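A rubisco-like protein (Burkholderia fungorum, PDB 3NWR) belongs to the rubisco large-chain superfamily and probably acts as a lyase-type enzyme, with an active site built on an alpha/beta barrel carrying a carboxylated lysine. Local coordinates at the interface of chains A and B. Residues are numbered along the deposited sequence; one frame, centred on the assembly and turned at random. Chains: chain A/B, A rubisco-like protein.

Contact 1 and contact 2 are neighbouring patches of one two-fold interface, the centres of their C-alpha atoms about 15 Å apart. A:Asp238 belongs to both: its carboxylate lies against the partner in contact 1, while in contact 2 its carbonyl takes a bond from the partner and its carboxylate braces its own chain. Contact 2 straddles the symmetry axis, where helices 262-265 and 267-276 of both chains meet; contact 1 lies off the axis, joins chain A loops to the N-terminal region of chain B, and recurs with the chains exchanged. The pairing resembles the typical rubisco-family dimer, probably also the functional unit here.

Contact 1: the interface of chains A and B. Residues chain A 199, 201-204, 237-238; chain B 101-104, 106, 109.
Loops of one barrel meet the N-terminal region of the partner chain here, mainly through polar groups. Direct hydrogen bonds end on backbone carbonyls. The amide N of A:Ala204 donates a hydrogen bond to B:Ala101 O at 2.8 Å, in the carbonyl plane; the small alanine side chains probably allow the backbones to come this close. B:Asn106, its CG anti to the backbone N (chi1 -171°), sends ND2 onto a lone pair of A:Thr237 O at 2.8 Å, nearly straight at 162° and almost within its own amide plane.

The other end of that amide is held from its own chain. B:Asn106 OD1 accepts from B:Thr109 N at 2.9 Å and from B:Thr109 OG1, both donors lying above its carbonyl plane. Asparagine suits this place: its oxygen caps the start of helix 107-114 while its NH2 reaches the partner, fixing the amide flip. The carboxylate of A:Asp238 lies nearly flat against the amide (planes 26° apart), with B:Asn106 ND2 over its face, 3.2 Å from CG; its charge may favour the NH2 end there.

Water bridges much of the rest of the seam. Water 2 ties A:Val199 O and A:Ala201 N to B:Asn102 O. Water 1 joins A:Asn202 N to B:Ile103 O, and water 3 links A:Asn202 O to the carboxylate oxygen B:Asp104 OD2, 2.5 Å from the water.

Packing is light. The methyl CB of A:Ala201 rests 3.3 Å from B:Thr109 OG1; this hydroxyl, anti to the carbonyl carbon, also comes obliquely within 3.4 Å of the methyl A:Thr237 CG2. Ring atom A:Pro203 CB lies 3.3 Å from B:Asn102 O.

In the fold, 3-10 helix 100-102 and the start of helix 107-114 abut the 199-204 loop, near carboxylated Lys195 in sequence, and the turn after strand 233-235.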
loop_
_atom_site.group_PDB
_atom_site.type_symbol
_atom_site.label_atom_id
_atom_site.label_comp_id
_atom_site.label_asym_id
_atom_site.label_seq_id
_atom_site.Cartn_x
_atom_site.Cartn_y
_atom_site.Cartn_z
ATOM N N VAL A 199 4.878 3.015 -15.473
ATOM C CA VAL A 199 4.128 1.945 -16.127
ATOM C C VAL A 199 5.007 1.094 -17.045
ATOM O O VAL A 199 4.530 0.124 -17.609
ATOM C CB VAL A 199 2.862 2.454 -16.869
ATOM C CG1 VAL A 199 1.993 3.283 -15.912
ATOM C CG2 VAL A 199 3.242 3.259 -18.125
ATOM N N ALA A 201 8.190 -1.292 -16.931
ATOM C CA ALA A 201 9.163 -2.036 -16.140
ATOM C C ALA A 201 9.752 -3.162 -16.979
ATOM O O ALA A 201 10.916 -3.099 -17.374
ATOM C CB ALA A 201 8.523 -2.576 -14.872
ATOM N N ASN A 202 8.941 -4.182 -17.255
ATOM C CA ASN A 202 9.382 -5.312 -18.073
ATOM C C ASN A 202 8.355 -5.628 -19.170
ATOM O O ASN A 202 7.870 -6.754 -19.274
ATOM C CB ASN A 202 9.632 -6.529 -17.183
ATOM C CG ASN A 202 10.390 -7.641 -17.895
ATOM O OD1 ASN A 202 11.125 -7.406 -18.860
ATOM N ND2 ASN A 202 10.216 -8.861 -17.408
ATOM N N PRO A 203 8.007 -4.619 -19.985
ATOM C CA PRO A 203 6.994 -4.832 -21.023
ATOM C C PRO A 203 7.505 -5.765 -22.113
ATOM O O PRO A 203 8.708 -5.854 -22.326
ATOM C CB PRO A 203 6.799 -3.431 -21.603
ATOM C CG PRO A 203 8.160 -2.785 -21.446
ATOM C CD PRO A 203 8.697 -3.325 -20.138
ATOM N N ALA A 204 6.596 -6.432 -22.814
ATOM C CA ALA A 204 6.991 -7.235 -23.967
ATOM C C ALA A 204 7.660 -6.369 -25.044
ATOM O O ALA A 204 8.537 -6.836 -25.774
ATOM C CB ALA A 204 5.781 -7.987 -24.534
ATOM N N THR A 237 10.898 -2.564 -11.007
ATOM C CA THR A 237 9.719 -3.056 -10.279
ATOM C C THR A 237 9.294 -4.434 -10.779
ATOM O O THR A 237 9.014 -4.599 -11.973
ATOM C CB THR A 237 8.525 -2.099 -10.450
ATOM O OG1 THR A 237 8.880 -0.789 -9.983
ATOM C CG2 THR A 237 7.305 -2.611 -9.672
ATOM N N ASP A 238 9.244 -5.408 -9.872
ATOM C CA ASP A 238 8.920 -6.794 -10.213
ATOM C C ASP A 238 8.838 -7.589 -8.922
ATOM O O ASP A 238 9.074 -7.070 -7.826
ATOM C CB ASP A 238 10.030 -7.397 -11.090
ATOM C CG ASP A 238 9.526 -8.438 -12.082
ATOM O OD1 ASP A 238 8.523 -9.130 -11.816
ATOM O OD2 ASP A 238 10.169 -8.577 -13.143
ATOM N N ALA B 101 0.642 -6.682 -23.304
ATOM C CA ALA B 101 2.035 -6.555 -23.713
ATOM C C ALA B 101 2.745 -5.380 -23.018
ATOM O O ALA B 101 3.967 -5.379 -22.895
ATOM C CB ALA B 101 2.125 -6.414 -25.235
ATOM N N ASN B 102 1.981 -4.390 -22.563
ATOM C CA ASN B 102 2.566 -3.269 -21.824
ATOM C C ASN B 102 3.117 -3.703 -20.469
ATOM O O ASN B 102 4.026 -3.059 -19.928
ATOM C CB ASN B 102 1.526 -2.173 -21.568
ATOM C CG ASN B 102 1.184 -1.376 -22.806
ATOM O OD1 ASN B 102 1.643 -1.679 -23.903
ATOM N ND2 ASN B 102 0.368 -0.339 -22.632
ATOM N N ILE B 103 2.556 -4.781 -19.917
ATOM C CA ILE B 103 2.801 -5.141 -18.520
ATOM C C ILE B 103 3.570 -6.453 -18.385
ATOM O O ILE B 103 4.445 -6.598 -17.533
ATOM C CB ILE B 103 1.464 -5.282 -17.752
ATOM C CG1 ILE B 103 0.511 -4.126 -18.097
ATOM C CG2 ILE B 103 1.702 -5.382 -16.246
ATOM C CD1 ILE B 103 -0.890 -4.287 -17.519
ATOM N N ASP B 104 3.223 -7.417 -19.231
ATOM C CA ASP B 104 3.606 -8.803 -19.000
ATOM C C ASP B 104 3.221 -9.261 -17.585
ATOM O O ASP B 104 2.352 -8.647 -16.964
ATOM C CB ASP B 104 5.073 -9.058 -19.341
ATOM C CG ASP B 104 5.230 -9.725 -20.702
ATOM O OD1 ASP B 104 4.196 -10.125 -21.288
ATOM O OD2 ASP B 104 6.371 -9.844 -21.196
ATOM N N ASN B 106 3.922 -9.041 -14.519
ATOM C CA ASN B 106 4.607 -8.261 -13.502
ATOM C C ASN B 106 3.555 -7.677 -12.558
ATOM O O ASN B 106 2.891 -6.683 -12.887
ATOM C CB ASN B 106 5.383 -7.141 -14.211
ATOM C CG ASN B 106 6.319 -6.385 -13.280
ATOM O OD1 ASN B 106 5.893 -5.833 -12.263
ATOM N ND2 ASN B 106 7.603 -6.346 -13.631
ATOM N N THR B 109 3.908 -3.941 -11.215
ATOM C CA THR B 109 3.693 -2.990 -12.302
ATOM C C THR B 109 2.260 -3.027 -12.833
ATOM O O THR B 109 1.739 -2.008 -13.280
ATOM C CB THR B 109 4.756 -3.131 -13.401
ATOM O OG1 THR B 109 6.032 -2.911 -12.801
ATOM C CG2 THR B 109 4.539 -2.097 -14.511
HETATM O O HOH W 1 6.196 -4.681 -16.433
HETATM O O HOH W 2 5.613 -2.360 -17.920
HETATM O O HOH W 3 8.662 -9.067 -20.634
#

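Contact 2: the interface of chains A and B. Residues chain A 238-240, 243, 264-269; chain B 240, 265-269.
Around the two-fold axis of this rubisco-type dimer, the starts of equivalent helices from the alpha/beta barrels face each other.

Hydrogen bonding centres on serine. B:Ser268, its OG anti to the carbonyl carbon (chi1 -63°), donates to A:Asp238 O at 2.7 Å from above the carbonyl plane. B:Ser268 O accepts from A:Leu240 N at 3.1 Å, so an N-H at the first turn of helix 240-252 is satisfied by the other subunit; B:Leu240 N and A:Ser268 O repeat this bond. Serine probably suits the place: 72 Å² of B:Ser268 is hidden by the partner, where a bulkier side chain would be hard to fit, and its hydroxyl still offers a donor. Within chain A, A:Asp238 OD1 takes A:Asp239 N on its anti lone pair, which probably steadies the turn before helix 240-252. A weak, bent bond runs from B:Phe267 N to A:Trp264 O.

Close packing supplies the rest. The CA atoms of A:Gly266 and B:Gly266 meet at 3.6 Å, and with phi at 92° glycine adopts the turn easily while presenting no side chain to the axis. The methyl A:Ala269 CB presses on B:Ser268 CB at 3.6 Å. A:Leu240 and B:Leu240, CG anti to the backbone N, extend tip to tip until their CD1 methyls touch at 3.8 Å. Farther out, A:Trp264 and B:Phe267 pack side by side, pointing the same way, A:Trp264 CE3 3.8 Å from B:Phe267 CE2; B:Phe267 CB and CD2 flank A:Trp264 O at 3.4 and 3.5 Å.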
loop_
_atom_site.group_PDB
_atom_site.type_symbol
_atom_site.label_atom_id
_atom_site.label_comp_id
_atom_site.label_asym_id
_atom_site.label_seq_id
_atom_site.Cartn_x
_atom_site.Cartn_y
_atom_site.Cartn_z
ATOM N N ASP A 238 9.244 -5.408 -9.872
ATOM C CA ASP A 238 8.920 -6.794 -10.213
ATOM C C ASP A 238 8.838 -7.589 -8.922
ATOM O O ASP A 238 9.074 -7.070 -7.826
ATOM C CB ASP A 238 10.030 -7.397 -11.090
ATOM C CG ASP A 238 9.526 -8.438 -12.082
ATOM O OD1 ASP A 238 8.523 -9.130 -11.816
ATOM O OD2 ASP A 238 10.169 -8.577 -13.143
ATOM N N ASP A 239 8.511 -8.864 -9.059
ATOM C CA ASP A 239 8.700 -9.821 -7.993
ATOM C C ASP A 239 10.095 -9.636 -7.372
ATOM O O ASP A 239 11.042 -9.279 -8.080
ATOM C CB ASP A 239 8.540 -11.198 -8.621
ATOM C CG ASP A 239 9.143 -12.273 -7.805
ATOM O OD1 ASP A 239 8.444 -12.750 -6.887
ATOM O OD2 ASP A 239 10.301 -12.644 -8.098
ATOM N N LEU A 240 10.236 -9.835 -6.062
ATOM C CA LEU A 240 11.504 -9.503 -5.392
ATOM C C LEU A 240 12.719 -10.237 -5.966
ATOM O O LEU A 240 13.738 -9.610 -6.254
ATOM C CB LEU A 240 11.421 -9.726 -3.875
ATOM C CG LEU A 240 12.647 -9.401 -3.001
ATOM C CD1 LEU A 240 13.720 -10.509 -3.026
ATOM C CD2 LEU A 240 13.251 -8.034 -3.345
ATOM N N MET A 243 13.527 -8.663 -9.172
ATOM C CA MET A 243 14.130 -7.342 -8.975
ATOM C C MET A 243 15.606 -7.411 -8.662
ATOM O O MET A 243 16.382 -6.579 -9.137
ATOM C CB MET A 243 13.433 -6.543 -7.872
ATOM C CG MET A 243 12.116 -5.961 -8.294
ATOM S SD MET A 243 11.682 -4.495 -7.309
ATOM C CE MET A 243 11.417 -5.265 -5.734
ATOM N N TRP A 264 3.829 -0.817 -4.295
ATOM C CA TRP A 264 3.428 -2.126 -4.785
ATOM C C TRP A 264 4.506 -3.168 -4.541
ATOM O O TRP A 264 4.219 -4.363 -4.428
ATOM C CB TRP A 264 3.081 -2.026 -6.272
ATOM C CG TRP A 264 2.223 -0.829 -6.583
ATOM C CD1 TRP A 264 2.479 0.145 -7.499
ATOM C CD2 TRP A 264 0.985 -0.470 -5.948
ATOM N NE1 TRP A 264 1.473 1.082 -7.486
ATOM C CE2 TRP A 264 0.543 0.728 -6.547
ATOM C CE3 TRP A 264 0.206 -1.048 -4.946
ATOM C CZ2 TRP A 264 -0.644 1.358 -6.170
ATOM C CZ3 TRP A 264 -0.979 -0.412 -4.570
ATOM C CH2 TRP A 264 -1.387 0.766 -5.190
ATOM N N CYS A 265 5.747 -2.714 -4.438
ATOM C CA CYS A 265 6.855 -3.587 -4.061
ATOM C C CYS A 265 6.762 -3.954 -2.587
ATOM O O CYS A 265 6.930 -5.131 -2.225
ATOM C CB CYS A 265 8.189 -2.901 -4.351
ATOM S SG CYS A 265 8.562 -2.764 -6.120
ATOM N N GLY A 266 6.475 -2.956 -1.746
ATOM C CA GLY A 266 6.341 -3.164 -0.312
ATOM C C GLY A 266 7.604 -2.962 0.502
ATOM O O GLY A 266 8.720 -3.141 -0.002
ATOM N N PHE A 267 7.430 -2.606 1.772
ATOM C CA PHE A 267 8.582 -2.407 2.650
ATOM C C PHE A 267 9.453 -3.663 2.708
ATOM O O PHE A 267 10.676 -3.568 2.720
ATOM C CB PHE A 267 8.138 -2.057 4.073
ATOM C CG PHE A 267 7.359 -0.768 4.189
ATOM C CD1 PHE A 267 7.976 0.452 3.928
ATOM C CD2 PHE A 267 6.023 -0.772 4.582
ATOM C CE1 PHE A 267 7.275 1.659 4.045
ATOM C CE2 PHE A 267 5.303 0.423 4.712
ATOM C CZ PHE A 267 5.934 1.647 4.445
ATOM N N SER A 268 8.822 -4.837 2.772
ATOM C CA SER A 268 9.564 -6.092 2.903
ATOM C C SER A 268 10.514 -6.315 1.735
ATOM O O SER A 268 11.672 -6.723 1.921
ATOM C CB SER A 268 8.587 -7.273 2.997
ATOM O OG SER A 268 7.792 -7.148 4.156
ATOM N N ALA A 269 10.027 -6.067 0.527
ATOM C CA ALA A 269 10.846 -6.247 -0.668
ATOM C C ALA A 269 11.927 -5.183 -0.772
ATOM O O ALA A 269 13.087 -5.486 -1.080
ATOM C CB ALA A 269 9.983 -6.231 -1.927
ATOM N N LEU B 240 11.794 -9.252 3.683
ATOM C CA LEU B 240 11.556 -10.476 2.901
ATOM C C LEU B 240 12.512 -11.623 3.241
ATOM O O LEU B 240 12.069 -12.748 3.466
ATOM C CB LEU B 240 11.579 -10.201 1.391
ATOM C CG LEU B 240 11.317 -11.362 0.412
ATOM C CD1 LEU B 240 12.554 -12.255 0.188
ATOM C CD2 LEU B 240 10.097 -12.195 0.823
ATOM N N CYS B 265 3.987 -5.720 3.386
ATOM C CA CYS B 265 4.949 -6.640 2.786
ATOM C C CYS B 265 5.117 -6.338 1.304
ATOM O O CYS B 265 6.253 -6.290 0.801
ATOM C CB CYS B 265 4.491 -8.084 2.981
ATOM S SG CYS B 265 4.622 -8.659 4.696
ATOM N N GLY B 266 3.993 -6.114 0.615
ATOM C CA GLY B 266 4.004 -5.799 -0.806
ATOM C C GLY B 266 3.876 -6.985 -1.742
ATOM O O GLY B 266 4.265 -8.109 -1.401
ATOM N N PHE B 267 3.347 -6.732 -2.936
ATOM C CA PHE B 267 3.200 -7.801 -3.923
ATOM C C PHE B 267 4.545 -8.465 -4.220
ATOM O O PHE B 267 4.615 -9.680 -4.371
ATOM C CB PHE B 267 2.621 -7.264 -5.236
ATOM C CG PHE B 267 1.234 -6.677 -5.117
ATOM C CD1 PHE B 267 0.150 -7.492 -4.806
ATOM C CD2 PHE B 267 1.009 -5.321 -5.341
ATOM C CE1 PHE B 267 -1.146 -6.970 -4.708
ATOM C CE2 PHE B 267 -0.278 -4.776 -5.255
ATOM C CZ PHE B 267 -1.364 -5.607 -4.939
ATOM N N SER B 268 5.606 -7.663 -4.330
ATOM C CA SER B 268 6.924 -8.193 -4.684
ATOM C C SER B 268 7.415 -9.218 -3.672
ATOM O O SER B 268 7.949 -10.276 -4.040
ATOM C CB SER B 268 7.942 -7.048 -4.783
ATOM O OG SER B 268 7.570 -6.161 -5.815
ATOM N N ALA B 269 7.253 -8.904 -2.394
ATOM C CA ALA B 269 7.687 -9.810 -1.334
ATOM C C ALA B 269 6.799 -11.041 -1.251
ATOM O O ALA B 269 7.292 -12.169 -1.122
ATOM C CB ALA B 269 7.709 -9.098 0.016
#